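Tryptophan synthase alpha chain (Pyrococcus furiosus, PDB 2DZS) catalyses the aldol cleavage of indoleglycerol phosphate to indole and glyceraldehyde 3-phosphate, as the alpha subunit of tryptophan synthase. Local coordinates at residues A[111-116]-A[135-140]. The protein carries 1 engineered substitution. Sequence-based numbering, arbitrary orientation.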
ATOM      1  N   GLY A 111      -0.162  -1.755  10.298  1.00 25.09           N
ATOM      2  CA  GLY A 111      -1.457  -1.318   9.822  1.00 25.06           C
ATOM      3  C   GLY A 111      -1.989  -2.181   8.695  1.00 25.08           C
ATOM      4  O   GLY A 111      -1.236  -2.850   7.995  1.00 23.75           O
ATOM      5  N   ILE A 112      -3.301  -2.161   8.511  1.00 25.57           N
ATOM      6  CA  ILE A 112      -3.897  -2.954   7.456  1.00 24.63           C
ATOM      7  C   ILE A 112      -4.846  -2.120   6.625  1.00 24.60           C
ATOM      8  O   ILE A 112      -5.553  -1.252   7.140  1.00 23.29           O
ATOM      9  CB  ILE A 112      -4.663  -4.161   8.028  1.00 25.56           C
ATOM     10  CG1 ILE A 112      -5.085  -5.090   6.883  1.00 26.00           C
ATOM     11  CG2 ILE A 112      -5.880  -3.679   8.821  1.00 23.13           C
ATOM     12  CD1 ILE A 112      -5.527  -6.467   7.334  1.00 24.29           C
ATOM     13  N   LEU A 113      -4.839  -2.390   5.325  1.00 24.93           N
ATOM     14  CA  LEU A 113      -5.703  -1.708   4.371  1.00 23.15           C
ATOM     15  C   LEU A 113      -6.541  -2.763   3.660  1.00 23.87           C
ATOM     16  O   LEU A 113      -6.001  -3.622   2.963  1.00 22.35           O
ATOM     17  CB  LEU A 113      -4.867  -0.944   3.343  1.00 22.45           C
ATOM     18  CG  LEU A 113      -5.564  -0.587   2.020  1.00 23.53           C
ATOM     19  CD1 LEU A 113      -6.836   0.204   2.297  1.00 22.01           C
ATOM     20  CD2 LEU A 113      -4.616   0.218   1.133  1.00 20.66           C
ATOM     21  N   VAL A 114      -7.854  -2.712   3.866  1.00 23.74           N
ATOM     22  CA  VAL A 114      -8.762  -3.642   3.219  1.00 24.45           C
ATOM     23  C   VAL A 114      -9.365  -2.882   2.052  1.00 26.67           C
ATOM     24  O   VAL A 114     -10.259  -2.058   2.227  1.00 28.12           O
ATOM     25  CB  VAL A 114      -9.890  -4.107   4.175  1.00 25.05           C
ATOM     26  CG1 VAL A 114     -10.804  -5.119   3.466  1.00 22.36           C
ATOM     27  CG2 VAL A 114      -9.282  -4.739   5.414  1.00 22.34           C
ATOM     28  N   VAL A 115      -8.859  -3.168   0.859  1.00 28.87           N
ATOM     29  CA  VAL A 115      -9.295  -2.509  -0.369  1.00 31.42           C
ATOM     30  C   VAL A 115     -10.806  -2.403  -0.562  1.00 32.06           C
ATOM     31  O   VAL A 115     -11.323  -1.329  -0.852  1.00 32.67           O
ATOM     32  CB  VAL A 115      -8.702  -3.221  -1.609  1.00 31.88           C
ATOM     33  CG1 VAL A 115      -9.010  -2.433  -2.864  1.00 33.64           C
ATOM     34  CG2 VAL A 115      -7.205  -3.389  -1.442  1.00 34.09           C
ATOM     35  N   ASP A 116     -11.512  -3.511  -0.389  1.00 33.24           N
ATOM     36  CA  ASP A 116     -12.953  -3.528  -0.604  1.00 33.22           C
ATOM     37  C   ASP A 116     -13.761  -3.932   0.619  1.00 33.69           C
ATOM     38  O   ASP A 116     -14.660  -4.766   0.522  1.00 34.02           O
ATOM     39  CB  ASP A 116     -13.271  -4.480  -1.764  1.00 33.84           C
ATOM     40  CG  ASP A 116     -12.858  -5.922  -1.473  1.00 33.84           C
ATOM     41  OD1 ASP A 116     -12.064  -6.144  -0.530  1.00 33.79           O
ATOM     42  OD2 ASP A 116     -13.325  -6.830  -2.198  1.00 32.64           O
ATOM     43  N   LYS A 135      -3.271  -0.770  13.232  1.00 25.20           N
ATOM     44  CA  LYS A 135      -3.851   0.515  12.833  1.00 27.95           C
ATOM     45  C   LYS A 135      -4.609   0.345  11.530  1.00 28.01           C
ATOM     46  O   LYS A 135      -4.240  -0.490  10.694  1.00 28.68           O
ATOM     47  CB  LYS A 135      -2.766   1.581  12.671  1.00 28.43           C
ATOM     48  CG  LYS A 135      -2.185   2.055  13.997  1.00 30.85           C
ATOM     49  CD  LYS A 135      -1.076   3.070  13.790  1.00 32.33           C
ATOM     50  CE  LYS A 135      -0.462   3.486  15.115  1.00 30.79           C
ATOM     51  NZ  LYS A 135       0.661   4.453  14.912  1.00 32.56           N
ATOM     52  N   THR A 136      -5.678   1.120  11.361  1.00 26.98           N
ATOM     53  CA  THR A 136      -6.479   1.039  10.146  1.00 25.53           C
ATOM     54  C   THR A 136      -6.054   2.045   9.073  1.00 25.00           C
ATOM     55  O   THR A 136      -5.725   3.199   9.364  1.00 24.61           O
ATOM     56  CB  THR A 136      -7.960   1.276  10.445  1.00 25.81           C
ATOM     57  OG1 THR A 136      -8.112   2.560  11.060  1.00 28.21           O
ATOM     58  CG2 THR A 136      -8.508   0.192  11.370  1.00 27.10           C
ATOM     59  N   VAL A 137      -6.064   1.584   7.828  1.00 23.07           N
ATOM     60  CA  VAL A 137      -5.731   2.405   6.677  1.00 21.69           C
ATOM     61  C   VAL A 137      -6.901   2.258   5.705  1.00 22.09           C
ATOM     62  O   VAL A 137      -7.166   1.164   5.225  1.00 22.67           O
ATOM     63  CB  VAL A 137      -4.433   1.924   5.993  1.00 21.70           C
ATOM     64  CG1 VAL A 137      -4.254   2.615   4.651  1.00 23.01           C
ATOM     65  CG2 VAL A 137      -3.237   2.231   6.880  1.00 21.54           C
ATOM     66  N   PHE A 138      -7.612   3.353   5.440  1.00 22.41           N
ATOM     67  CA  PHE A 138      -8.752   3.315   4.528  1.00 21.81           C
ATOM     68  C   PHE A 138      -8.463   4.021   3.218  1.00 22.65           C
ATOM     69  O   PHE A 138      -7.705   4.999   3.165  1.00 23.59           O
ATOM     70  CB  PHE A 138     -10.006   3.911   5.176  1.00 21.06           C
ATOM     71  CG  PHE A 138     -10.611   3.038   6.237  1.00 20.91           C
ATOM     72  CD1 PHE A 138     -10.122   3.056   7.541  1.00 21.38           C
ATOM     73  CD2 PHE A 138     -11.657   2.169   5.926  1.00 21.65           C
ATOM     74  CE1 PHE A 138     -10.659   2.223   8.521  1.00 20.33           C
ATOM     75  CE2 PHE A 138     -12.205   1.329   6.900  1.00 20.97           C
ATOM     76  CZ  PHE A 138     -11.704   1.358   8.200  1.00 22.45           C
ATOM     77  N   LEU A 139      -9.097   3.520   2.163  1.00 21.49           N
ATOM     78  CA  LEU A 139      -8.919   4.028   0.810  1.00 20.44           C
ATOM     79  C   LEU A 139     -10.046   4.934   0.321  1.00 20.61           C
ATOM     80  O   LEU A 139     -11.204   4.763   0.688  1.00 21.61           O
ATOM     81  CB  LEU A 139      -8.764   2.823  -0.121  1.00 22.20           C
ATOM     82  CG  LEU A 139      -8.713   2.925  -1.646  1.00 25.85           C
ATOM     83  CD1 LEU A 139      -8.325   1.556  -2.192  1.00 25.46           C
ATOM     84  CD2 LEU A 139     -10.060   3.371  -2.227  1.00 22.59           C
ATOM     85  N   ALA A 140      -9.691   5.904  -0.512  1.00 19.30           N
ATOM     86  CA  ALA A 140     -10.664   6.826  -1.098  1.00 20.02           C
ATOM     87  C   ALA A 140     -10.195   7.150  -2.518  1.00 19.76           C
ATOM     88  O   ALA A 140      -8.993   7.268  -2.768  1.00 20.77           O
ATOM     89  CB  ALA A 140     -10.775   8.105  -0.263  1.00 18.03           C
TER
HETATM   90  O   HOH W   1     -10.765   1.115   2.802  1.00 29.36           O
HETATM   91  O   HOH W   2      -9.347  -0.851   5.245  1.00 34.47           O
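Over one face of the F138 ring, offset toward its rim, sits a water that ties V114 to V137: it accepts from V114 N and donates to V137 O. The F138 side chain packs on T126 of helix 122-131 and on I152 and M155 of helix 146-155. A second water, accepting from L139 N and donating to V114 O, extends the bridge where the strands splay apart. The two direct backbone hydrogen bonds lie at the other end: I112 N reaches K135 O at 2.9 Å, almost in line with the carbonyl, and V137 N returns to I112 O at 3.0 Å, tilted 29° from the carbonyl plane. Strands 111-114 and 135-140 are parallel neighbours in the eight-stranded TIM barrel, joined through helix 122-131 as a beta-alpha-beta unit. On the barrel-interior face, L113 lies against V137, CB to CG1 3.8 Å. CG anti to the backbone N (chi1 159°) and the turn at chi2 (56°) bring L113 CD1 tightly against V137 O and on toward L139 CB. Its side chain is about 4 Å from that of E36, a catalytic proton acceptor. Farther along, V115 CG1 meets L139 CD1 at 4.1 Å, the two side chains crossing at a slant; V115 also touches A46, and its side chain comes within about 5 Å of that of the other proton acceptor, D47.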